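PDB 4UPK: phosphonate monoester hydrolase from Ruegeria pomeroyi, which is a hydrolase built around a sulfatase-type domain of the alkaline phosphatase superfamily. Local coordinates for residues S34-I39 against N232-L237; L126-T131 against A223-W228; A115-K120 against T397-V402. One frame throughout, in Å; residues are numbered along the deposited sequence.

Interaction 1 of 3, residues S34-I39 against N232-L237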
loop_
_atom_site.group_PDB
_atom_site.type_symbol
_atom_site.label_atom_id
_atom_site.label_comp_id
_atom_site.label_asym_id
_atom_site.label_seq_id
_atom_site.Cartn_x
_atom_site.Cartn_y
_atom_site.Cartn_z
ATOM N N SER A 34 7.744 -28.178 -16.433
ATOM C CA SER A 34 8.619 -27.828 -15.312
ATOM C C SER A 34 7.794 -27.809 -14.026
ATOM O O SER A 34 7.134 -26.813 -13.718
ATOM C CB SER A 34 9.295 -26.477 -15.540
ATOM O OG SER A 34 10.046 -26.436 -16.743
ATOM N N ASN A 35 7.810 -28.923 -13.291
ATOM C CA ASN A 35 7.063 -29.020 -12.038
ATOM C C ASN A 35 7.989 -28.876 -10.868
ATOM O O ASN A 35 9.186 -29.162 -10.979
ATOM C CB ASN A 35 6.339 -30.363 -11.922
ATOM C CG ASN A 35 5.360 -30.692 -13.019
ATOM O OD1 ASN A 35 4.484 -29.894 -13.382
ATOM N ND2 ASN A 35 5.458 -31.917 -13.527
ATOM N N VAL A 36 7.435 -28.427 -9.730
ATOM C CA VAL A 36 8.167 -28.345 -8.475
ATOM C C VAL A 36 7.384 -29.077 -7.378
ATOM O O VAL A 36 6.243 -28.729 -7.085
ATOM C CB VAL A 36 8.626 -26.910 -8.063
ATOM C CG1 VAL A 36 9.445 -26.950 -6.765
ATOM C CG2 VAL A 36 9.436 -26.247 -9.180
ATOM N N LEU A 37 7.996 -30.118 -6.810
ATOM C CA LEU A 37 7.418 -30.884 -5.716
ATOM C C LEU A 37 8.308 -30.678 -4.510
ATOM O O LEU A 37 9.421 -31.205 -4.446
ATOM C CB LEU A 37 7.222 -32.386 -6.042
ATOM C CG LEU A 37 6.680 -33.278 -4.876
ATOM C CD1 LEU A 37 5.293 -32.832 -4.406
ATOM C CD2 LEU A 37 6.664 -34.721 -5.252
ATOM N N PHE A 38 7.812 -29.882 -3.564
ATOM C CA PHE A 38 8.524 -29.523 -2.351
ATOM C C PHE A 38 7.869 -30.177 -1.134
ATOM O O PHE A 38 6.795 -29.744 -0.687
ATOM C CB PHE A 38 8.587 -27.988 -2.232
ATOM C CG PHE A 38 9.494 -27.399 -1.175
ATOM C CD1 PHE A 38 10.396 -28.202 -0.473
ATOM C CD2 PHE A 38 9.486 -26.034 -0.917
ATOM C CE1 PHE A 38 11.235 -27.655 0.498
ATOM C CE2 PHE A 38 10.322 -25.490 0.055
ATOM C CZ PHE A 38 11.206 -26.303 0.741
ATOM N N ILE A 39 8.514 -31.262 -0.620
ATOM C CA ILE A 39 8.024 -31.977 0.566
ATOM C C ILE A 39 8.902 -31.626 1.757
ATOM O O ILE A 39 10.131 -31.725 1.666
ATOM C CB ILE A 39 7.878 -33.539 0.425
ATOM C CG1 ILE A 39 7.058 -33.941 -0.801
ATOM C CG2 ILE A 39 7.291 -34.189 1.740
ATOM C CD1 ILE A 39 7.087 -35.471 -1.078
ATOM N N ASN A 232 2.302 -26.680 -15.720
ATOM C CA ASN A 232 3.435 -26.518 -14.802
ATOM C C ASN A 232 2.890 -26.260 -13.411
ATOM O O ASN A 232 2.241 -25.238 -13.188
ATOM C CB ASN A 232 4.361 -25.393 -15.254
ATOM C CG ASN A 232 5.188 -25.707 -16.470
ATOM O OD1 ASN A 232 5.153 -26.802 -17.031
ATOM N ND2 ASN A 232 5.972 -24.738 -16.897
ATOM N N TRP A 233 3.087 -27.205 -12.496
ATOM C CA TRP A 233 2.582 -27.044 -11.146
ATOM C C TRP A 233 3.697 -26.934 -10.122
ATOM O O TRP A 233 4.819 -27.379 -10.364
ATOM C CB TRP A 233 1.527 -28.135 -10.764
ATOM C CG TRP A 233 1.955 -29.548 -10.994
ATOM C CD1 TRP A 233 1.548 -30.368 -11.999
ATOM C CD2 TRP A 233 2.826 -30.330 -10.166
ATOM N NE1 TRP A 233 2.137 -31.598 -11.875
ATOM C CE2 TRP A 233 2.935 -31.604 -10.763
ATOM C CE3 TRP A 233 3.561 -30.068 -8.990
ATOM C CZ2 TRP A 233 3.739 -32.619 -10.227
ATOM C CZ3 TRP A 233 4.344 -31.078 -8.452
ATOM C CH2 TRP A 233 4.417 -32.342 -9.061
ATOM N N PHE A 234 3.362 -26.320 -8.973
ATOM C CA PHE A 234 4.181 -26.174 -7.784
ATOM C C PHE A 234 3.304 -26.611 -6.597
ATOM O O PHE A 234 2.322 -25.930 -6.255
ATOM C CB PHE A 234 4.706 -24.724 -7.631
ATOM C CG PHE A 234 5.439 -24.379 -6.353
ATOM C CD1 PHE A 234 6.212 -25.332 -5.690
ATOM C CD2 PHE A 234 5.411 -23.085 -5.846
ATOM C CE1 PHE A 234 6.899 -25.007 -4.511
ATOM C CE2 PHE A 234 6.098 -22.759 -4.668
ATOM C CZ PHE A 234 6.852 -23.715 -4.021
ATOM N N ALA A 235 3.647 -27.775 -6.009
ATOM C CA ALA A 235 2.923 -28.358 -4.884
ATOM C C ALA A 235 3.843 -28.443 -3.692
ATOM O O ALA A 235 4.992 -28.913 -3.805
ATOM C CB ALA A 235 2.385 -29.741 -5.237
ATOM N N HIS A 236 3.333 -27.948 -2.551
ATOM C CA HIS A 236 4.031 -27.925 -1.275
ATOM C C HIS A 236 3.261 -28.814 -0.305
ATOM O O HIS A 236 2.145 -28.485 0.089
ATOM C CB HIS A 236 4.221 -26.476 -0.746
ATOM C CG HIS A 236 5.138 -26.383 0.434
ATOM N ND1 HIS A 236 6.166 -27.300 0.632
ATOM C CD2 HIS A 236 5.185 -25.462 1.427
ATOM C CE1 HIS A 236 6.797 -26.905 1.721
ATOM N NE2 HIS A 236 6.235 -25.816 2.243
ATOM N N LEU A 237 3.850 -29.965 0.047
ATOM C CA LEU A 237 3.234 -30.986 0.898
ATOM C C LEU A 237 4.054 -31.136 2.199
ATOM O O LEU A 237 5.269 -31.352 2.163
ATOM C CB LEU A 237 3.086 -32.290 0.081
ATOM C CG LEU A 237 2.636 -33.605 0.744
ATOM C CD1 LEU A 237 1.138 -33.633 1.006
ATOM C CD2 LEU A 237 2.989 -34.781 -0.151
HETATM O O HOH W 1 8.228 -25.065 -18.645
#
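Ser34 meets Asn232 where the two segments enter the sheet: Ser34 N donates to Asn232 OD1 (3.0 Å) from above the amide plane, and a water links Ser34 OG to Asn232 ND2. Asn35 stacks on the indole of Trp233, amide and ring planes 12° apart, CB over the six-membered ring; Trp233 CG sits between its backbone N and carbonyl carbon (chi1 52°), with the indole against Asn35. Asn35 OD1 takes the backbone N-H of Trp233 on an in-plane lone pair (3.2 Å to Trp233 N), while Asn35 ND2 and Trp233 NE1 bond to Thr340 and Gln336. From Val36 the strands run parallel, Val36 N 2.9 Å from Trp233 O. Val36 lies alongside Phe234, CB 3.7 Å from Phe234 CD1, and Leu37 CB meets the Trp233 rim at CZ3. Phe38 N bonds to Ala235 O. Phe38 O is gripped from opposite faces of its plane by Leu237 N and by His236 ND1 (2.8 Å), whose ring makes an offset stack with that of Phe38. Ile39 CA makes a C-H...O contact with Leu237 O. Helix 394-402 packs on Val36 and Phe38, helices 213-224 and 303-333 on Leu37 and Leu237, and strand 340-346 pairs with the other edge of strand 35-41.

Interaction 2 of 3, residues L126-T131 against A223-W228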
loop_
_atom_site.group_PDB
_atom_site.type_symbol
_atom_site.label_atom_id
_atom_site.label_comp_id
_atom_site.label_asym_id
_atom_site.label_seq_id
_atom_site.Cartn_x
_atom_site.Cartn_y
_atom_site.Cartn_z
ATOM N N LEU A 126 0.577 -24.454 -4.729
ATOM C CA LEU A 126 -0.458 -25.268 -4.081
ATOM C C LEU A 126 0.021 -25.764 -2.733
ATOM O O LEU A 126 1.090 -26.380 -2.651
ATOM C CB LEU A 126 -0.874 -26.437 -4.979
ATOM C CG LEU A 126 -1.274 -26.073 -6.423
ATOM C CD1 LEU A 126 -1.289 -27.292 -7.305
ATOM C CD2 LEU A 126 -2.596 -25.333 -6.471
ATOM N N LEU A 127 -0.756 -25.477 -1.671
ATOM C CA LEU A 127 -0.416 -25.899 -0.320
ATOM C C LEU A 127 -1.239 -27.044 0.217
ATOM O O LEU A 127 -2.462 -26.954 0.331
ATOM C CB LEU A 127 -0.391 -24.711 0.674
ATOM C CG LEU A 127 -0.066 -25.010 2.143
ATOM C CD1 LEU A 127 1.425 -25.395 2.322
ATOM C CD2 LEU A 127 -0.399 -23.806 3.013
ATOM N N PHE A 128 -0.536 -28.119 0.602
ATOM C CA PHE A 128 -1.122 -29.301 1.232
ATOM C C PHE A 128 -0.487 -29.400 2.603
ATOM O O PHE A 128 0.623 -29.931 2.735
ATOM C CB PHE A 128 -0.851 -30.551 0.397
ATOM C CG PHE A 128 -1.567 -30.544 -0.920
ATOM C CD1 PHE A 128 -2.850 -31.070 -1.032
ATOM C CD2 PHE A 128 -0.955 -30.031 -2.058
ATOM C CE1 PHE A 128 -3.516 -31.067 -2.257
ATOM C CE2 PHE A 128 -1.616 -30.028 -3.284
ATOM C CZ PHE A 128 -2.895 -30.552 -3.376
ATOM N N GLY A 129 -1.145 -28.777 3.579
ATOM C CA GLY A 129 -0.649 -28.727 4.939
ATOM C C GLY A 129 -0.653 -27.378 5.618
ATOM O O GLY A 129 -1.718 -26.819 5.866
ATOM N N TYR A 130 0.533 -26.893 6.016
ATOM C CA TYR A 130 0.750 -25.651 6.793
ATOM C C TYR A 130 2.085 -24.980 6.463
ATOM O O TYR A 130 2.988 -25.645 5.971
ATOM C CB TYR A 130 0.734 -25.974 8.305
ATOM C CG TYR A 130 1.767 -27.017 8.694
ATOM C CD1 TYR A 130 1.514 -28.375 8.523
ATOM C CD2 TYR A 130 3.005 -26.642 9.226
ATOM C CE1 TYR A 130 2.450 -29.339 8.890
ATOM C CE2 TYR A 130 3.961 -27.596 9.555
ATOM C CZ TYR A 130 3.679 -28.948 9.374
ATOM O OH TYR A 130 4.592 -29.926 9.665
ATOM N N THR A 131 2.224 -23.680 6.810
ATOM C CA THR A 131 3.470 -22.874 6.653
ATOM C C THR A 131 3.921 -22.319 8.008
ATOM O O THR A 131 5.080 -21.935 8.149
ATOM C CB THR A 131 3.333 -21.729 5.615
ATOM O OG1 THR A 131 2.222 -20.914 5.958
ATOM C CG2 THR A 131 3.191 -22.227 4.200
ATOM N N ALA A 223 -6.081 -36.718 -4.429
ATOM C CA ALA A 223 -7.453 -36.382 -4.839
ATOM C C ALA A 223 -7.465 -35.069 -5.635
ATOM O O ALA A 223 -8.458 -34.756 -6.288
ATOM C CB ALA A 223 -8.353 -36.247 -3.605
ATOM N N ASN A 224 -6.366 -34.284 -5.560
ATOM C CA ASN A 224 -6.287 -32.969 -6.181
ATOM C C ASN A 224 -5.260 -32.789 -7.284
ATOM O O ASN A 224 -5.451 -31.930 -8.151
ATOM C CB ASN A 224 -6.126 -31.899 -5.112
ATOM C CG ASN A 224 -7.383 -31.645 -4.327
ATOM O OD1 ASN A 224 -8.308 -30.970 -4.784
ATOM N ND2 ASN A 224 -7.415 -32.149 -3.111
ATOM N N MET A 225 -4.182 -33.583 -7.266
ATOM C CA MET A 225 -3.132 -33.480 -8.292
ATOM C C MET A 225 -3.435 -33.990 -9.698
ATOM O O MET A 225 -2.936 -33.358 -10.622
ATOM C CB MET A 225 -1.752 -33.930 -7.775
ATOM C CG MET A 225 -1.163 -32.996 -6.711
ATOM S SD MET A 225 -0.781 -31.304 -7.264
ATOM C CE MET A 225 -2.187 -30.503 -6.725
ATOM N N PRO A 226 -4.246 -35.073 -9.920
ATOM C CA PRO A 226 -4.498 -35.554 -11.300
ATOM C C PRO A 226 -4.831 -34.538 -12.391
ATOM O O PRO A 226 -4.282 -34.637 -13.484
ATOM C CB PRO A 226 -5.616 -36.591 -11.110
ATOM C CG PRO A 226 -5.342 -37.140 -9.777
ATOM C CD PRO A 226 -4.893 -35.969 -8.940
ATOM N N ALA A 227 -5.707 -33.565 -12.104
ATOM C CA ALA A 227 -6.099 -32.527 -13.070
ATOM C C ALA A 227 -4.970 -31.482 -13.343
ATOM O O ALA A 227 -5.026 -30.788 -14.372
ATOM C CB ALA A 227 -7.375 -31.840 -12.613
ATOM N N TRP A 228 -3.927 -31.421 -12.465
ATOM C CA TRP A 228 -2.794 -30.500 -12.633
ATOM C C TRP A 228 -1.752 -31.021 -13.621
ATOM O O TRP A 228 -0.926 -30.231 -14.100
ATOM C CB TRP A 228 -2.138 -30.124 -11.281
ATOM C CG TRP A 228 -2.851 -29.011 -10.571
ATOM C CD1 TRP A 228 -3.775 -29.139 -9.577
ATOM C CD2 TRP A 228 -2.784 -27.612 -10.883
ATOM N NE1 TRP A 228 -4.270 -27.902 -9.230
ATOM C CE2 TRP A 228 -3.663 -26.944 -10.002
ATOM C CE3 TRP A 228 -2.028 -26.847 -11.800
ATOM C CZ2 TRP A 228 -3.809 -25.551 -10.002
ATOM C CZ3 TRP A 228 -2.196 -25.466 -11.816
ATOM C CH2 TRP A 228 -3.084 -24.835 -10.933
#
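Leu126, on strand 125-127, and Phe128, where the chain turns a corner, receive Met225 and Trp228 from the chain leaving helix 213-224. The result is an apolar contact between a strand of the α/β core's central sheet and the turn that follows helix 213-224, and it includes a Met-aromatic pair. Leu126 CD1 lies over one face of the Trp228 indole, a CH-pi contact 3.6 Å from the centroid of the Trp228 five-membered ring and 11° off its normal; Leu126 CD2 continues toward the six-membered ring, at Trp228 CZ2. The same CD1 presses on the methyl of Met225, with Leu126 CD1 and Met225 CE only 3.4 Å apart, tighter than usual for two carbons. Met225 and Phe128 reach toward each other tip to tip, Met225 CE meeting the ring edge at Phe128 CZ (3.4 Å), while SD stands oblique to the ring. A bend at chi2 (-64°) sets Met225 SD, and chi3 (97°) then turns CE in between Leu126 and Phe128. Asn224 CB touches the same edge of the Phe128 ring (3.9 Å to Phe128 CZ).

Farther out, Phe221 meets the Phe128 ring edge-to-face, and the Asn224 amide is held by Gln220 O through ND2. In the second subunit, Tyr169 packs edge-to-face on Trp228 and Ser173 OG bonds to Ala227 N, so this turn also faces the subunit interface. Within the turn, Trp228 N bonds to Met225 O (2.9 Å), and Asn224 O lies near the indole plane, 3.6 Å from Trp228 CD1.

Interaction 3 of 3, residues A115-K120 against T397-V402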
loop_
_atom_site.group_PDB
_atom_site.type_symbol
_atom_site.label_atom_id
_atom_site.label_comp_id
_atom_site.label_asym_id
_atom_site.label_seq_id
_atom_site.Cartn_x
_atom_site.Cartn_y
_atom_site.Cartn_z
ATOM N N ALA A 115 6.681 -18.561 -2.602
ATOM C CA ALA A 115 5.369 -18.471 -3.250
ATOM C C ALA A 115 5.201 -17.182 -4.074
ATOM O O ALA A 115 4.805 -17.250 -5.241
ATOM C CB ALA A 115 4.254 -18.615 -2.224
ATOM N N THR A 116 5.547 -16.015 -3.488
ATOM C CA THR A 116 5.467 -14.716 -4.173
ATOM C C THR A 116 6.364 -14.685 -5.412
ATOM O O THR A 116 5.953 -14.184 -6.460
ATOM C CB THR A 116 5.784 -13.556 -3.221
ATOM O OG1 THR A 116 7.085 -13.739 -2.657
ATOM C CG2 THR A 116 4.733 -13.386 -2.125
ATOM N N GLU A 117 7.574 -15.253 -5.294
ATOM C CA GLU A 117 8.541 -15.312 -6.384
ATOM C C GLU A 117 8.148 -16.317 -7.460
ATOM O O GLU A 117 8.323 -16.010 -8.635
ATOM C CB GLU A 117 9.976 -15.495 -5.866
ATOM C CG GLU A 117 10.484 -14.373 -4.967
ATOM C CD GLU A 117 10.078 -12.953 -5.307
ATOM O OE1 GLU A 117 10.656 -12.375 -6.257
ATOM O OE2 GLU A 117 9.183 -12.415 -4.614
ATOM N N MET A 118 7.566 -17.479 -7.069
ATOM C CA MET A 118 7.050 -18.488 -7.998
ATOM C C MET A 118 5.823 -17.973 -8.747
ATOM O O MET A 118 5.627 -18.359 -9.895
ATOM C CB MET A 118 6.744 -19.829 -7.304
ATOM C CG MET A 118 8.001 -20.644 -6.958
ATOM S SD MET A 118 8.900 -21.306 -8.383
ATOM C CE MET A 118 7.963 -22.778 -8.720
ATOM N N ARG A 119 5.023 -17.075 -8.124
ATOM C CA ARG A 119 3.858 -16.439 -8.752
ATOM C C ARG A 119 4.279 -15.530 -9.912
ATOM O O ARG A 119 3.556 -15.431 -10.918
ATOM C CB ARG A 119 3.032 -15.654 -7.730
ATOM C CG ARG A 119 2.130 -16.544 -6.892
ATOM C CD ARG A 119 0.990 -15.739 -6.328
ATOM N NE ARG A 119 0.055 -16.583 -5.594
ATOM C CZ ARG A 119 -1.267 -16.528 -5.712
ATOM N NH1 ARG A 119 -1.831 -15.686 -6.574
ATOM N NH2 ARG A 119 -2.035 -17.323 -4.982
ATOM N N LYS A 120 5.469 -14.892 -9.771
ATOM C CA LYS A 120 6.099 -14.058 -10.806
ATOM C C LYS A 120 6.517 -14.923 -12.013
ATOM O O LYS A 120 6.479 -14.450 -13.146
ATOM C CB LYS A 120 7.305 -13.285 -10.248
ATOM C CG LYS A 120 6.956 -12.257 -9.171
ATOM C CD LYS A 120 8.205 -11.549 -8.680
ATOM C CE LYS A 120 7.897 -10.575 -7.573
ATOM N NZ LYS A 120 9.129 -10.026 -6.942
ATOM N N THR A 397 17.529 -22.414 -4.894
ATOM C CA THR A 397 17.697 -23.579 -5.764
ATOM C C THR A 397 16.476 -23.719 -6.710
ATOM O O THR A 397 16.646 -23.910 -7.918
ATOM C CB THR A 397 17.940 -24.829 -4.931
ATOM O OG1 THR A 397 19.049 -24.619 -4.060
ATOM C CG2 THR A 397 18.189 -26.073 -5.789
ATOM N N ILE A 398 15.257 -23.604 -6.145
ATOM C CA ILE A 398 13.991 -23.728 -6.864
ATOM C C ILE A 398 13.872 -22.630 -7.899
ATOM O O ILE A 398 13.650 -22.943 -9.069
ATOM C CB ILE A 398 12.755 -23.792 -5.897
ATOM C CG1 ILE A 398 12.841 -25.012 -4.937
ATOM C CG2 ILE A 398 11.431 -23.796 -6.684
ATOM C CD1 ILE A 398 12.089 -24.822 -3.590
ATOM N N LEU A 399 14.065 -21.349 -7.482
ATOM C CA LEU A 399 13.992 -20.182 -8.373
ATOM C C LEU A 399 14.967 -20.273 -9.533
ATOM O O LEU A 399 14.586 -20.000 -10.673
ATOM C CB LEU A 399 14.162 -18.848 -7.607
ATOM C CG LEU A 399 13.075 -18.510 -6.560
ATOM C CD1 LEU A 399 13.373 -17.178 -5.902
ATOM C CD2 LEU A 399 11.642 -18.541 -7.170
ATOM N N ASP A 400 16.221 -20.674 -9.244
ATOM C CA ASP A 400 17.269 -20.860 -10.242
ATOM C C ASP A 400 16.782 -21.874 -11.287
ATOM O O ASP A 400 16.741 -21.549 -12.476
ATOM C CB ASP A 400 18.561 -21.334 -9.544
ATOM C CG ASP A 400 19.782 -21.571 -10.413
ATOM O OD1 ASP A 400 19.704 -21.317 -11.636
ATOM O OD2 ASP A 400 20.821 -22.016 -9.866
ATOM N N TRP A 401 16.337 -23.071 -10.825
ATOM C CA TRP A 401 15.849 -24.157 -11.669
ATOM C C TRP A 401 14.664 -23.773 -12.582
ATOM O O TRP A 401 14.641 -24.204 -13.733
ATOM C CB TRP A 401 15.565 -25.407 -10.825
ATOM C CG TRP A 401 15.273 -26.628 -11.636
ATOM C CD1 TRP A 401 16.179 -27.511 -12.150
ATOM C CD2 TRP A 401 13.976 -27.112 -12.018
ATOM N NE1 TRP A 401 15.525 -28.519 -12.824
ATOM C CE2 TRP A 401 14.173 -28.287 -12.777
ATOM C CE3 TRP A 401 12.663 -26.651 -11.812
ATOM C CZ2 TRP A 401 13.104 -29.027 -13.305
ATOM C CZ3 TRP A 401 11.606 -27.383 -12.335
ATOM C CH2 TRP A 401 11.831 -28.558 -13.071
ATOM N N VAL A 402 13.722 -22.940 -12.100
ATOM C CA VAL A 402 12.579 -22.473 -12.894
ATOM C C VAL A 402 12.963 -21.276 -13.802
ATOM O O VAL A 402 12.204 -20.914 -14.718
ATOM C CB VAL A 402 11.283 -22.204 -12.059
ATOM C CG1 VAL A 402 10.891 -23.417 -11.230
ATOM C CG2 VAL A 402 11.417 -20.969 -11.166
#
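Met118 and Glu117 face Ile398, Leu399 and Val402 across two helix segments that run almost exactly parallel, their axes 3° apart in direction and 10.7 Å apart at closest approach. The contact between them is apolar. Met118 does most of the bridging: its sulfur lies 3.8 Å from Val402 CG2, and Met118 SD is 3.9 Å from Ile398 CG2, the two side chains crossing at about a right angle. The methyl, Met118 CE, folds against Val402 CG1 (3.9 Å), turned there by chi3 (-83°). Leu399 reaches over to the aliphatic base of Glu117, with Leu399 CD2 3.7 Å from Glu117 CB.

The charged contacts stay within helix 114-120 or lead elsewhere. The Glu117 carboxylate turns away from Leu399, and Lys120 NZ forms a salt bridge to the syn lone pair of Glu117 OE1 (2.9 Å). Arg119, on another side of the helix, makes a salt bridge to Asp144 of the second subunit.

Met118, Ile398 and Val402 all rest on Val36 of strand 35-41, and Ile398 also on Phe38. Two neighbouring helices laid side by side over one face of a central sheet are characteristic of the layered α/β architecture of the alkaline phosphatase superfamily.

From the N terminus, strand 35-41 comes first, and interaction 1 closes a loop of 192 residues when the chain returns as strand 234-239. Inside that loop lie helix 114-120, strand 125-127 and helix 213-224; interaction 2 joins strand 125-127 and the corner after it to the end of helix 213-224 and the turn beyond, and is nested within it. Interaction 3 starts in the same loop but is completed only at helix 394-402, so it crosses interaction 1 and encloses interaction 2. Strand 234-239 is shared: strand 35-41 lies along one edge and strand 125-127 along the other. Interaction 3 adds helices against Val36 and Phe234, about 17 Å, centre to centre, from interaction 2.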